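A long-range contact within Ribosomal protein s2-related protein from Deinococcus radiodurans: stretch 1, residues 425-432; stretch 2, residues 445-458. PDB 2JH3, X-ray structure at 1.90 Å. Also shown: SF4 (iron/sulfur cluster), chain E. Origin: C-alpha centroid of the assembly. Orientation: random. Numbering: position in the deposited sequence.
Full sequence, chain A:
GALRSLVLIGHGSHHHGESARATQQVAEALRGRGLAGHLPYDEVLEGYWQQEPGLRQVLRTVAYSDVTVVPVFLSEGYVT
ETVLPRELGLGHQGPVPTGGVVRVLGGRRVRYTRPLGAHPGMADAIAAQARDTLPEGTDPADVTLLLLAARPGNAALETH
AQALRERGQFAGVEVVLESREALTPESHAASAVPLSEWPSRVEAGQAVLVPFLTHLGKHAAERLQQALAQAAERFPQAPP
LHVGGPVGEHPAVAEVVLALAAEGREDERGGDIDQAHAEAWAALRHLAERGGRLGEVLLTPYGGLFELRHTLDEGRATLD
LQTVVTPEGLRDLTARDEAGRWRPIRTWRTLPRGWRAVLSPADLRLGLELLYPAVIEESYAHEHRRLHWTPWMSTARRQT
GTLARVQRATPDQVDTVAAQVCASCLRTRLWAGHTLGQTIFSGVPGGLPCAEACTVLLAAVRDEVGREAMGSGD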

# COMPACT_ATOMS: atom_id res chain seq x y z
N CYS A 425 -6.88 3.74 -1.18
CA CYS A 425 -8.27 3.41 -1.37
C CYS A 425 -8.72 3.62 -2.82
O CYS A 425 -8.28 4.58 -3.47
N LEU A 426 -9.60 2.78 -3.32
CA LEU A 426 -10.29 3.05 -4.62
C LEU A 426 -11.25 4.25 -4.66
O LEU A 426 -11.59 4.83 -5.72
N ARG A 427 -11.79 4.57 -3.51
CA ARG A 427 -12.87 5.53 -3.42
C ARG A 427 -12.38 6.96 -3.55
O ARG A 427 -11.16 7.24 -3.40
N THR A 428 -13.33 7.85 -3.87
CA THR A 428 -13.15 9.31 -4.02
C THR A 428 -13.97 10.00 -2.90
O THR A 428 -15.17 9.82 -2.81
N ARG A 429 -13.25 10.74 -2.05
CA ARG A 429 -13.82 11.41 -0.83
C ARG A 429 -14.69 12.58 -1.14
O ARG A 429 -14.29 13.73 -1.10
N LEU A 430 -15.95 12.28 -1.41
CA LEU A 430 -16.96 13.29 -1.69
C LEU A 430 -17.12 14.29 -0.54
O LEU A 430 -17.43 15.48 -0.74
N TRP A 431 -16.90 13.78 0.65
CA TRP A 431 -17.10 14.53 1.88
C TRP A 431 -16.02 15.59 2.04
O TRP A 431 -16.13 16.45 2.90
N ALA A 432 -14.92 15.45 1.32
CA ALA A 432 -13.81 16.40 1.37
C ALA A 432 -13.81 17.34 0.14
O ALA A 432 -12.83 18.00 -0.13
N PRO A 445 -13.95 1.30 -13.85
CA PRO A 445 -13.74 0.31 -12.75
C PRO A 445 -13.29 0.90 -11.39
O PRO A 445 -13.71 0.41 -10.32
N GLY A 446 -12.44 1.94 -11.44
CA GLY A 446 -12.02 2.66 -10.28
C GLY A 446 -12.83 3.85 -9.85
O GLY A 446 -12.36 4.59 -9.00
N GLY A 447 -14.06 4.01 -10.34
CA GLY A 447 -14.90 5.14 -9.91
C GLY A 447 -15.85 4.70 -8.84
O GLY A 447 -16.87 4.14 -9.14
N LEU A 448 -15.46 4.91 -7.57
CA LEU A 448 -16.29 4.53 -6.45
C LEU A 448 -16.40 5.69 -5.49
O LEU A 448 -15.41 6.27 -5.17
N PRO A 449 -17.60 6.04 -5.08
CA PRO A 449 -17.66 7.13 -4.05
C PRO A 449 -17.41 6.77 -2.61
O PRO A 449 -17.71 5.66 -2.15
N CYS A 450 -16.86 7.73 -1.87
CA CYS A 450 -16.70 7.67 -0.42
C CYS A 450 -17.59 8.76 0.17
O CYS A 450 -17.39 9.96 -0.13
N ALA A 451 -18.59 8.34 0.97
CA ALA A 451 -19.60 9.25 1.45
C ALA A 451 -19.26 9.77 2.85
O ALA A 451 -19.95 10.68 3.36
N GLU A 452 -18.22 9.21 3.49
CA GLU A 452 -17.96 9.55 4.91
C GLU A 452 -16.57 9.00 5.30
O GLU A 452 -16.19 7.89 4.88
N ALA A 453 -15.82 9.79 6.07
CA ALA A 453 -14.61 9.35 6.63
C ALA A 453 -14.80 8.06 7.41
O ALA A 453 -15.64 7.98 8.31
N CYS A 454 -13.95 7.08 7.09
CA CYS A 454 -13.96 5.72 7.70
C CYS A 454 -13.15 5.55 9.02
O CYS A 454 -12.37 6.44 9.44
N THR A 455 -13.31 4.41 9.69
CA THR A 455 -12.64 4.25 10.99
C THR A 455 -11.12 4.22 10.85
O THR A 455 -10.44 4.64 11.75
N VAL A 456 -10.60 3.80 9.70
CA VAL A 456 -9.15 3.74 9.51
C VAL A 456 -8.57 5.16 9.40
O VAL A 456 -7.50 5.47 10.02
N LEU A 457 -9.26 6.05 8.68
CA LEU A 457 -8.85 7.43 8.57
C LEU A 457 -9.00 8.17 9.90
O LEU A 457 -8.12 8.96 10.26
N LEU A 458 -10.10 7.91 10.64
CA LEU A 458 -10.28 8.53 11.97
C LEU A 458 -9.13 8.16 12.90
O LEU A 458 -8.58 8.99 13.61

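The strongest links between the two stretches are the bonds to the iron/sulfur cluster. C425 SG binds SF4 FE3 at 2.3 Å, C450 SG binds FE1 at 2.3 Å, and C454 SG binds FE2 at 2.4 Å. One thiolate comes from the first stretch and two from the second, so the cluster ties them together. C425 and C450 have chi1 in t, and C454 has chi1 in p.

Each of these sulfurs accepts from a backbone amide of its own stretch. R427 N donates to C425 SG over 3.6 Å. E452 N makes a weak bond to C450 SG at 3.7 Å. L457 N makes a weak capping bond to C454 SG at 3.7 Å, since C454 stands at the N-cap position just before the helix.

A short parallel pairing of backbones sets the frame for the side chains. T428 N donates to L448 O at 2.9 Å, C450 N donates to T428 O at 2.8 Å, and L430 N donates to C450 O at 3.0 Å. T428 and P449 place their side chains on one face of this pairing. R429 and C450 use the other face, where the C450 sulfur meets the cluster.

The CA-to-CB bond of R427 points sideways. The side chain, with chi1 to chi3 in m, t, t, reaches across the second stretch near P449 and C450. Its NE makes a weak bond to P449 O at 3.3 Å. Water 2 bridges the same two atoms: it accepts from R427 NE at 2.8 Å and donates to P449 O at 2.6 Å. The single NE proton is shared between the water and the weak direct bond. Closer to the backbone, R427 CB lies 3.7 Å from C450 CB and 3.8 Å from SF4 S2. R427 CG is 4.0 Å from L448 CB.

Water 1 fills the gap before the paired segment. It lies 2.7 Å from both L426 O and G446 O and accepts from L448 N at 3.0 Å. It is also hydrogen-bonded to T428 OG1 at 2.8 Å, with T428 in chi1 m. L426 O and G446 O are both acceptors, 3.4 Å apart, and the water sits within reach of both.

Apolar packing follows at each end. L426 points toward the second stretch with chi1 between wells, and its CB is 4.1 Å from L448 CD2. L448 has the m, p rotamer. L430 also points toward the second stretch, and its CD2 rests 3.7 Å from P449 CB.

W431 has the largest area of any residue covered by the other stretch, 103 Å². Its CB points toward the second stretch, and chi1 is p. A453 lies over a face of the indole: A453 CB makes a CH-pi contact 4.1 Å from the centroid of the six-membered ring. C450 SG meets the ring edge, 3.4 Å from W431 NE1. L457, in the t, p rotamer, brings its CD2 to 3.4 Å from W431 CZ2 and to 3.7 Å from SF4 S3. W431 CZ2 itself is 4.0 Å from SF4 S3. The indole therefore packs against both the second stretch and the cluster.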

# COMPACT_ATOMS: atom_id res chain seq x y z
CB CYS A 425 -9.11 4.33 -0.47
SG CYS A 425 -10.79 3.72 -0.18
CB LEU A 426 -11.07 1.81 -5.01
CG LEU A 426 -10.49 0.65 -5.88
CD1 LEU A 426 -9.09 0.71 -6.18
CD2 LEU A 426 -11.01 -0.78 -5.53
CB ARG A 427 -13.62 5.34 -2.10
CG ARG A 427 -14.40 4.08 -2.03
CD ARG A 427 -15.18 4.05 -0.73
NE ARG A 427 -16.33 3.11 -0.65
CZ ARG A 427 -16.48 2.07 0.15
NH1 ARG A 427 -17.64 1.45 0.21
NH2 ARG A 427 -15.53 1.73 1.02
CB THR A 428 -13.71 9.79 -5.41
OG1 THR A 428 -12.92 9.23 -6.48
CG2 THR A 428 -13.59 11.31 -5.56
CB ARG A 429 -12.71 11.71 0.18
CG ARG A 429 -11.55 12.52 -0.30
CD ARG A 429 -10.43 12.47 0.75
NE ARG A 429 -9.23 13.27 0.44
CZ ARG A 429 -8.23 12.83 -0.33
NH1 ARG A 429 -7.17 13.59 -0.49
NH2 ARG A 429 -8.27 11.63 -0.91
CB LEU A 430 -18.28 12.59 -1.88
CG LEU A 430 -18.80 12.29 -3.29
CD1 LEU A 430 -17.78 12.20 -4.41
CD2 LEU A 430 -19.82 11.17 -3.23
CB TRP A 431 -17.11 13.58 3.08
CG TRP A 431 -15.83 12.69 3.23
CD1 TRP A 431 -15.71 11.41 2.79
CD2 TRP A 431 -14.60 13.02 3.87
NE1 TRP A 431 -14.45 10.94 3.03
CE2 TRP A 431 -13.76 11.88 3.73
CE3 TRP A 431 -14.10 14.15 4.55
CZ2 TRP A 431 -12.44 11.84 4.22
CZ3 TRP A 431 -12.81 14.08 5.09
CH2 TRP A 431 -12.00 12.95 4.92
CB ALA A 432 -12.51 15.64 1.50
CB PRO A 445 -12.66 -0.60 -13.34
CG PRO A 445 -13.00 -0.48 -14.91
CD PRO A 445 -13.11 0.97 -15.03
CB LEU A 448 -15.64 3.36 -5.72
CG LEU A 448 -15.51 1.97 -6.33
CD1 LEU A 448 -14.52 1.89 -7.40
CD2 LEU A 448 -15.04 1.05 -5.27
CB PRO A 449 -19.09 7.64 -4.20
CG PRO A 449 -19.89 6.44 -4.73
CD PRO A 449 -18.94 5.61 -5.54
CB CYS A 450 -15.27 7.87 0.06
SG CYS A 450 -15.21 7.82 1.88
CB ALA A 451 -21.00 8.55 1.45
CB GLU A 452 -19.06 8.99 5.87
CG GLU A 452 -18.87 9.55 7.28
CD GLU A 452 -19.93 9.18 8.24
OE1 GLU A 452 -20.80 8.39 7.88
OE2 GLU A 452 -19.90 9.73 9.32
CB ALA A 453 -13.98 10.42 7.47
CB CYS A 454 -13.47 4.66 6.65
SG CYS A 454 -11.76 4.74 6.36
CB THR A 455 -13.11 3.02 11.82
OG1 THR A 455 -12.93 1.86 11.06
CG2 THR A 455 -14.60 3.17 12.18
CB VAL A 456 -8.77 2.83 8.35
CG1 VAL A 456 -7.29 3.01 7.92
CG2 VAL A 456 -8.99 1.34 8.73
CB LEU A 457 -9.67 8.17 7.49
CG LEU A 457 -9.44 9.70 7.38
CD1 LEU A 457 -7.95 9.97 7.09
CD2 LEU A 457 -10.25 10.29 6.25
CB LEU A 458 -11.58 8.09 12.61
CG LEU A 458 -12.83 8.60 11.96
CD1 LEU A 458 -14.05 7.82 12.34
CD2 LEU A 458 -13.05 10.04 12.30
FE1 SF4 E . -13.17 6.96 2.34
FE2 SF4 E . -11.66 5.59 4.14
FE3 SF4 E . -11.40 5.13 1.49
FE4 SF4 E . -10.49 7.48 2.56
S1 SF4 E . -9.67 5.35 3.03
S2 SF4 E . -11.72 7.28 0.62
S3 SF4 E . -12.11 7.88 4.18
S4 SF4 E . -13.25 4.62 2.75
O HOH W 1 -13.01 6.57 -7.22
O HOH W 2 -18.38 3.21 -2.54